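Local coordinates for protein putative amidohydrolase/peptidase (Burkholderia cenocepacia, PDB 4WJB) that probably hydrolyses carbon-nitrogen bonds other than peptide bonds, as a zinc-dependent member of the peptidase M20 family, at residues Thr68-Val71 with Val77-Arg80. Residues are numbered along the deposited sequence; the frame is centred on the assembly and turned at random.
Sequences TVRV and VFAR. With EDO (1,2-ethanediol), chain I.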
ATOM      1  N   THR A  68     -25.025  -7.393 -48.509  1.00 17.52           N
ATOM      2  CA  THR A  68     -23.859  -8.070 -49.050  1.00 18.86           C
ATOM      3  C   THR A  68     -22.750  -8.072 -47.999  1.00 18.60           C
ATOM      4  O   THR A  68     -22.303  -7.013 -47.553  1.00 18.66           O
ATOM      5  CB  THR A  68     -23.351  -7.398 -50.336  1.00 23.66           C
ATOM      6  OG1 THR A  68     -24.380  -7.428 -51.334  1.00 25.49           O
ATOM      7  CG2 THR A  68     -22.118  -8.126 -50.862  1.00 23.67           C
ATOM      8  N   VAL A  69     -22.311  -9.262 -47.602  1.00 17.29           N
ATOM      9  CA  VAL A  69     -21.307  -9.395 -46.552  1.00 18.74           C
ATOM     10  C   VAL A  69     -19.903  -9.546 -47.136  1.00 17.85           C
ATOM     11  O   VAL A  69     -19.692 -10.315 -48.069  1.00 17.44           O
ATOM     12  CB  VAL A  69     -21.622 -10.605 -45.636  1.00 20.24           C
ATOM     13  CG1 VAL A  69     -20.430 -10.951 -44.756  1.00 18.18           C
ATOM     14  CG2 VAL A  69     -22.853 -10.313 -44.785  1.00 20.47           C
ATOM     15  N   ARG A  70     -18.955  -8.785 -46.598  1.00 16.62           N
ATOM     16  CA  ARG A  70     -17.551  -8.942 -46.955  1.00 16.65           C
ATOM     17  C   ARG A  70     -16.734  -9.072 -45.675  1.00 14.40           C
ATOM     18  O   ARG A  70     -17.172  -8.636 -44.609  1.00 13.63           O
ATOM     19  CB  ARG A  70     -17.059  -7.764 -47.803  1.00 15.72           C
ATOM     20  CG  ARG A  70     -16.984  -6.446 -47.061  1.00 15.14           C
ATOM     21  CD  ARG A  70     -16.657  -5.285 -48.000  1.00 16.74           C
ATOM     22  NE  ARG A  70     -16.409  -4.046 -47.267  1.00 18.68           N
ATOM     23  CZ  ARG A  70     -17.360  -3.207 -46.863  1.00 18.33           C
ATOM     24  NH1 ARG A  70     -18.638  -3.471 -47.119  1.00 16.92           N
ATOM     25  NH2 ARG A  70     -17.035  -2.103 -46.199  1.00 16.59           N
ATOM     26  N   VAL A  71     -15.560  -9.689 -45.780  1.00 13.99           N
ATOM     27  CA  VAL A  71     -14.679  -9.878 -44.627  1.00 14.76           C
ATOM     28  C   VAL A  71     -13.267  -9.415 -44.992  1.00 16.14           C
ATOM     29  O   VAL A  71     -12.771  -9.752 -46.068  1.00 18.38           O
ATOM     30  CB  VAL A  71     -14.644 -11.359 -44.177  1.00 16.87           C
ATOM     31  CG1 VAL A  71     -13.763 -11.534 -42.941  1.00 16.15           C
ATOM     32  CG2 VAL A  71     -16.052 -11.885 -43.910  1.00 16.39           C
ATOM     33  N   VAL A  77     -16.061  -7.990 -40.084  1.00 17.19           N
ATOM     34  CA  VAL A  77     -17.198  -8.386 -40.900  1.00 15.70           C
ATOM     35  C   VAL A  77     -18.036  -7.163 -41.223  1.00 15.42           C
ATOM     36  O   VAL A  77     -18.446  -6.438 -40.317  1.00 14.40           O
ATOM     37  CB  VAL A  77     -18.062  -9.444 -40.184  1.00 17.41           C
ATOM     38  CG1 VAL A  77     -19.200  -9.908 -41.080  1.00 17.10           C
ATOM     39  CG2 VAL A  77     -17.197 -10.627 -39.759  1.00 15.50           C
ATOM     40  N   PHE A  78     -18.287  -6.938 -42.513  1.00 14.57           N
ATOM     41  CA  PHE A  78     -19.080  -5.796 -42.963  1.00 16.12           C
ATOM     42  C   PHE A  78     -20.313  -6.273 -43.717  1.00 16.45           C
ATOM     43  O   PHE A  78     -20.194  -6.933 -44.745  1.00 16.75           O
ATOM     44  CB  PHE A  78     -18.267  -4.868 -43.877  1.00 16.80           C
ATOM     45  CG  PHE A  78     -16.988  -4.376 -43.274  1.00 17.94           C
ATOM     46  CD1 PHE A  78     -15.826  -5.125 -43.376  1.00 17.15           C
ATOM     47  CD2 PHE A  78     -16.939  -3.153 -42.621  1.00 17.92           C
ATOM     48  CE1 PHE A  78     -14.638  -4.670 -42.829  1.00 17.03           C
ATOM     49  CE2 PHE A  78     -15.757  -2.695 -42.068  1.00 17.70           C
ATOM     50  CZ  PHE A  78     -14.604  -3.457 -42.174  1.00 17.61           C
ATOM     51  N   ALA A  79     -21.491  -5.939 -43.204  1.00 18.37           N
ATOM     52  CA  ALA A  79     -22.737  -6.237 -43.900  1.00 17.54           C
ATOM     53  C   ALA A  79     -23.244  -4.971 -44.565  1.00 15.94           C
ATOM     54  O   ALA A  79     -23.599  -4.018 -43.879  1.00 16.53           O
ATOM     55  CB  ALA A  79     -23.771  -6.782 -42.937  1.00 16.51           C
ATOM     56  N   ARG A  80     -23.291  -4.951 -45.893  1.00 15.94           N
ATOM     57  CA  ARG A  80     -23.645  -3.717 -46.579  1.00 18.37           C
ATOM     58  C   ARG A  80     -25.071  -3.707 -47.108  1.00 18.82           C
ATOM     59  O   ARG A  80     -25.453  -4.560 -47.906  1.00 19.01           O
ATOM     60  CB  ARG A  80     -22.682  -3.441 -47.737  1.00 18.91           C
ATOM     61  CG  ARG A  80     -23.120  -2.262 -48.608  1.00 20.21           C
ATOM     62  CD  ARG A  80     -21.982  -1.732 -49.469  1.00 19.88           C
ATOM     63  NE  ARG A  80     -20.930  -1.119 -48.658  1.00 19.01           N
ATOM     64  CZ  ARG A  80     -19.979  -0.328 -49.144  1.00 18.35           C
ATOM     65  NH1 ARG A  80     -19.946  -0.039 -50.442  1.00 20.33           N
ATOM     66  NH2 ARG A  80     -19.067   0.187 -48.331  1.00 19.16           N
TER
HETATM   67  C1  EDO I 505     -15.892   0.960 -49.679  1.00 41.31           C
HETATM   68  O1  EDO I 505     -17.235   1.461 -49.699  1.00 38.61           O
HETATM   69  C2  EDO I 505     -15.897  -0.563 -49.742  1.00 42.46           C
HETATM   70  O2  EDO I 505     -14.562  -1.034 -49.528  1.00 41.80           O
HETATM   71  O   HOH W   1     -25.727  -4.815 -50.725  1.00 34.37           O
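Two donors converge on the carbonyl oxygen R80 O: the amide T68 N, 2.9 Å away, and a water that also hydrogen-bonds T68 OG1, tying the side chain of T68 to the opposite strand. This is the open end of a beta hairpin in the M20 hydrolase, whose strands 68-71 and 77-81 run antiparallel; the axes of segments 68-71 and 77-80 make an angle of 159°. T68 with R80 and R70 with F78 are the hydrogen-bonded pairs; in the latter, R70 N donates to F78 O at 2.9 Å and F78 N to R70 O. V69 faces A79 and V71 faces V77 as non-hydrogen-bonded pairs, and V69 CA adds a CA-H...O contact to F78 O. On the face bearing R70, F78 and R80, the guanidinium of R70 lies flat on F78, planes 9° apart and centres 4.5 Å apart. The stack is offset: F78 CB, 3.5 Å from R70 CZ, sits under the middle of the guanidinium, and R70 NH2 reaches F78 CG and CD2. With chi1 at 68°, R70 CG sits between its backbone N and carbonyl carbon, and the extended chain beyond carries the guanidinium across the neighbouring strand. R80 NE comes within 3.6 Å of R70 NH1, but D134 forms salt bridges with both arginines, which probably offsets their like charges. On the other face, V69, V77 and A79 pack against helix 49-64, while V69 CG1 touches V77 CG1. An ethanediol, probably from crystallisation, occupies the edge of the R80 guanidinium, its O1 2.6 Å from R80 NH2.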